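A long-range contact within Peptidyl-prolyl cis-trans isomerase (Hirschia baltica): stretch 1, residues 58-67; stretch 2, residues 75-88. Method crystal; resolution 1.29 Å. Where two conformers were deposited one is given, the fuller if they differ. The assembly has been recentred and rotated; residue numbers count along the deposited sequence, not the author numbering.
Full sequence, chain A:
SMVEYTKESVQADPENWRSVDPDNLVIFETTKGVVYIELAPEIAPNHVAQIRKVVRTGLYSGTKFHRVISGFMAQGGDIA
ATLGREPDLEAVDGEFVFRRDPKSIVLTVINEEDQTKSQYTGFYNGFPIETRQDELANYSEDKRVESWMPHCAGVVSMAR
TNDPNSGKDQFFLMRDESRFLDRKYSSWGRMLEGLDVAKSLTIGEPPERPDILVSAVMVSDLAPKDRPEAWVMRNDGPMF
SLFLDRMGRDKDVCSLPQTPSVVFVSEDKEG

Stretch 1 (58-67) GLYSGTKFHR
Stretch 2 (75-88) QGGDIAATLGREPD

Gln 75, Leu 59 and Thr 82 cover the most surface in this contact, which buries 800 Å² in all. The stretches meet antiparallel at the pair Arg 67–Gln 75 (CA–CA 5.1 Å), where Gln 75 N donates to Arg 67 O (2.8 Å) and Arg 67 N binds Gln 75 O weakly (3.4 Å). Both side chains lie on the same face of the sheet. Gln 75 is extended (chi1 t, chi2 t), as is Arg 67 (t, t, t), so that Arg 67 NH1 makes a very short, 2.5 Å hydrogen bond to Gln 75 OE1 at the guanidinium edge.

Beyond this pair the backbones stay close (Phe 65 CA to Gly 76 CA 4.2 Å, Thr 63 CA to Gly 77 CA 5.5 Å), and waters bridge them. Gly 76 CA lies 3.3 Å from Lys 64 O; a CB here would crowd Phe 65 CD1. Water 2 accepts from Gly 77 N (2.8 Å) and donates to Thr 63 OG1 (2.7 Å), while water 4 accepts from Lys 64 N (3.0 Å) and donates to Asp 78 O (2.9 Å). Gly 77 has positive phi (81/19), which favours glycine, and a CB there would sit 3.2 Å from Tyr 60 CE1.

The helix through Ala 80 to Leu 83 then packs on successive turns, Gly 58–Ser 61 (type I) and Tyr 60–Thr 63 (type II). Leu 59 (m, t) points toward it, its CB 3.7 Å from Ile 79 CD1 and its CD2 4.0 Å from Leu 83 CD1. Thr 82 (p) offers both a methyl and a hydroxyl: CG2 lies 3.5 Å from Gly 62 O, OG1 lies 3.5 Å from Thr 63 CG2, and water 1 joins Thr 82 OG1 (2.7 Å) to Ser 61 O (2.8 Å), donating to the latter.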

# COMPACT_ATOMS: atom_id res chain seq x y z
N GLY A 58 -14.83 -2.13 13.85
CA GLY A 58 -14.13 -2.92 14.83
C GLY A 58 -13.98 -4.39 14.46
O GLY A 58 -13.31 -5.15 15.16
N LEU A 59 -14.57 -4.80 13.34
CA LEU A 59 -14.68 -6.22 13.05
C LEU A 59 -13.40 -6.89 12.58
O LEU A 59 -13.33 -8.12 12.56
CB LEU A 59 -15.77 -6.44 12.00
CG LEU A 59 -17.18 -6.16 12.51
CD1 LEU A 59 -18.18 -6.21 11.38
CD2 LEU A 59 -17.59 -7.12 13.65
N TYR A 60 -12.38 -6.13 12.21
CA TYR A 60 -11.12 -6.77 11.88
C TYR A 60 -10.42 -7.31 13.11
O TYR A 60 -9.52 -8.15 13.01
CB TYR A 60 -10.17 -5.81 11.19
CG TYR A 60 -10.30 -5.68 9.70
CD1 TYR A 60 -10.59 -6.78 8.89
CD2 TYR A 60 -10.11 -4.46 9.08
CE1 TYR A 60 -10.69 -6.65 7.50
CE2 TYR A 60 -10.20 -4.32 7.71
CZ TYR A 60 -10.49 -5.40 6.92
OH TYR A 60 -10.56 -5.23 5.55
N SER A 61 -10.78 -6.81 14.28
CA SER A 61 -10.05 -7.18 15.46
C SER A 61 -10.24 -8.66 15.73
O SER A 61 -11.36 -9.17 15.73
CB SER A 61 -10.48 -6.34 16.65
OG SER A 61 -10.09 -5.01 16.39
N GLY A 62 -9.12 -9.35 15.91
CA GLY A 62 -9.15 -10.78 16.13
C GLY A 62 -9.15 -11.65 14.89
O GLY A 62 -9.14 -12.87 15.00
N THR A 63 -9.19 -11.05 13.71
CA THR A 63 -9.16 -11.88 12.51
C THR A 63 -7.77 -12.48 12.31
O THR A 63 -6.75 -11.88 12.61
CB THR A 63 -9.58 -11.10 11.25
OG1 THR A 63 -8.77 -9.93 11.11
CG2 THR A 63 -11.06 -10.71 11.31
N LYS A 64 -7.75 -13.70 11.79
CA LYS A 64 -6.51 -14.44 11.66
C LYS A 64 -5.77 -14.06 10.39
O LYS A 64 -6.37 -13.58 9.44
CB LYS A 64 -6.78 -15.94 11.63
CG LYS A 64 -7.57 -16.46 12.81
CD LYS A 64 -6.85 -16.28 14.12
CE LYS A 64 -7.60 -16.96 15.26
NZ LYS A 64 -7.77 -18.43 15.03
N PHE A 65 -4.48 -14.32 10.37
CA PHE A 65 -3.75 -14.39 9.10
C PHE A 65 -3.78 -15.84 8.70
O PHE A 65 -2.88 -16.63 9.02
CB PHE A 65 -2.34 -13.84 9.25
CG PHE A 65 -2.33 -12.37 9.36
CD1 PHE A 65 -2.44 -11.58 8.23
CD2 PHE A 65 -2.26 -11.75 10.59
CE1 PHE A 65 -2.47 -10.21 8.33
CE2 PHE A 65 -2.28 -10.38 10.69
CZ PHE A 65 -2.39 -9.61 9.56
N HIS A 66 -4.86 -16.21 8.03
CA HIS A 66 -5.20 -17.61 7.82
C HIS A 66 -4.57 -18.23 6.57
O HIS A 66 -4.63 -19.44 6.40
CB HIS A 66 -6.71 -17.77 7.74
CG HIS A 66 -7.31 -17.13 6.53
ND1 HIS A 66 -7.65 -15.80 6.47
CD2 HIS A 66 -7.59 -17.65 5.31
CE1 HIS A 66 -8.12 -15.52 5.27
NE2 HIS A 66 -8.09 -16.62 4.54
N ARG A 67 -4.00 -17.42 5.69
CA ARG A 67 -3.35 -17.94 4.49
C ARG A 67 -2.09 -17.14 4.24
O ARG A 67 -2.15 -16.00 3.79
CB ARG A 67 -4.29 -17.87 3.29
CG ARG A 67 -3.69 -18.31 1.96
CD ARG A 67 -4.62 -17.92 0.81
NE ARG A 67 -4.03 -18.10 -0.52
CZ ARG A 67 -3.92 -17.16 -1.45
NH1 ARG A 67 -4.37 -15.93 -1.24
NH2 ARG A 67 -3.37 -17.44 -2.63
N GLN A 75 -2.40 -13.26 3.98
CA GLN A 75 -3.81 -12.92 3.81
C GLN A 75 -4.55 -13.02 5.14
O GLN A 75 -4.40 -14.00 5.88
CB GLN A 75 -4.45 -13.84 2.77
CG GLN A 75 -5.90 -13.55 2.52
CD GLN A 75 -6.44 -14.35 1.34
OE1 GLN A 75 -5.69 -14.73 0.46
NE2 GLN A 75 -7.73 -14.64 1.35
N GLY A 76 -5.34 -11.99 5.43
CA GLY A 76 -6.14 -11.93 6.64
C GLY A 76 -7.50 -11.32 6.36
O GLY A 76 -7.92 -11.22 5.21
N GLY A 77 -8.17 -10.91 7.42
CA GLY A 77 -9.39 -10.16 7.28
C GLY A 77 -10.67 -10.94 6.99
O GLY A 77 -11.66 -10.34 6.58
N ASP A 78 -10.68 -12.24 7.26
CA ASP A 78 -11.90 -13.02 7.08
C ASP A 78 -12.75 -12.86 8.32
O ASP A 78 -12.64 -13.64 9.27
CB ASP A 78 -11.56 -14.48 6.81
CG ASP A 78 -12.79 -15.31 6.48
OD1 ASP A 78 -13.91 -14.76 6.43
OD2 ASP A 78 -12.61 -16.53 6.27
N ILE A 79 -13.59 -11.84 8.31
CA ILE A 79 -14.36 -11.47 9.49
C ILE A 79 -15.31 -12.59 9.90
O ILE A 79 -15.41 -12.91 11.09
CB ILE A 79 -15.14 -10.17 9.23
CG1 ILE A 79 -14.15 -9.01 9.11
CG2 ILE A 79 -16.17 -9.91 10.34
CD1 ILE A 79 -14.76 -7.74 8.64
N ALA A 80 -15.98 -13.22 8.94
CA ALA A 80 -16.96 -14.24 9.28
C ALA A 80 -16.34 -15.37 10.09
O ALA A 80 -16.96 -15.90 11.02
CB ALA A 80 -17.60 -14.79 8.03
N ALA A 81 -15.10 -15.72 9.77
CA ALA A 81 -14.46 -16.86 10.41
C ALA A 81 -14.29 -16.68 11.91
O ALA A 81 -14.37 -17.67 12.67
CB ALA A 81 -13.13 -17.13 9.76
N THR A 82 -14.03 -15.46 12.36
CA THR A 82 -13.82 -15.23 13.79
C THR A 82 -15.02 -14.51 14.46
O THR A 82 -15.29 -14.73 15.64
CB THR A 82 -12.51 -14.44 14.05
OG1 THR A 82 -12.41 -13.35 13.14
CG2 THR A 82 -11.30 -15.35 13.85
N LEU A 83 -15.81 -13.76 13.70
CA LEU A 83 -17.05 -13.19 14.25
C LEU A 83 -18.06 -14.29 14.59
O LEU A 83 -18.78 -14.19 15.58
CB LEU A 83 -17.67 -12.20 13.26
CG LEU A 83 -18.99 -11.55 13.69
CD1 LEU A 83 -18.82 -10.71 14.95
CD2 LEU A 83 -19.55 -10.71 12.56
N GLY A 84 -18.11 -15.34 13.78
CA GLY A 84 -19.01 -16.45 14.02
C GLY A 84 -20.30 -16.31 13.24
O GLY A 84 -21.15 -17.18 13.30
N ARG A 85 -20.42 -15.23 12.48
CA ARG A 85 -21.57 -14.99 11.64
C ARG A 85 -21.12 -14.15 10.47
O ARG A 85 -20.05 -13.55 10.52
CB ARG A 85 -22.69 -14.31 12.42
CG ARG A 85 -22.30 -13.01 13.09
CD ARG A 85 -23.49 -12.36 13.77
NE ARG A 85 -23.17 -11.05 14.32
CZ ARG A 85 -23.05 -9.95 13.58
NH1 ARG A 85 -23.21 -9.99 12.26
NH2 ARG A 85 -22.74 -8.80 14.16
N GLU A 86 -21.91 -14.14 9.40
CA GLU A 86 -21.57 -13.32 8.25
C GLU A 86 -21.73 -11.87 8.66
O GLU A 86 -22.76 -11.49 9.23
CB GLU A 86 -22.46 -13.67 7.06
CG GLU A 86 -22.20 -15.07 6.51
CD GLU A 86 -20.79 -15.22 5.98
OE1 GLU A 86 -20.23 -14.22 5.47
OE2 GLU A 86 -20.23 -16.34 6.09
N PRO A 87 -20.72 -11.04 8.39
CA PRO A 87 -20.88 -9.65 8.77
C PRO A 87 -21.84 -8.91 7.87
O PRO A 87 -22.05 -9.30 6.72
CB PRO A 87 -19.47 -9.09 8.64
CG PRO A 87 -18.84 -9.91 7.58
CD PRO A 87 -19.41 -11.30 7.77
N ASP A 88 -22.40 -7.83 8.40
CA ASP A 88 -23.19 -6.92 7.60
C ASP A 88 -22.27 -6.05 6.74
O ASP A 88 -21.89 -4.94 7.13
CB ASP A 88 -24.06 -6.05 8.50
CG ASP A 88 -24.88 -5.05 7.73
OD1 ASP A 88 -24.98 -5.18 6.48
OD2 ASP A 88 -25.43 -4.13 8.36
O HOH W 1 -12.83 -11.30 14.79
O HOH W 2 -6.54 -10.51 9.70
O HOH W 3 -8.77 -14.10 8.39
O HOH W 4 -10.33 -14.74 10.63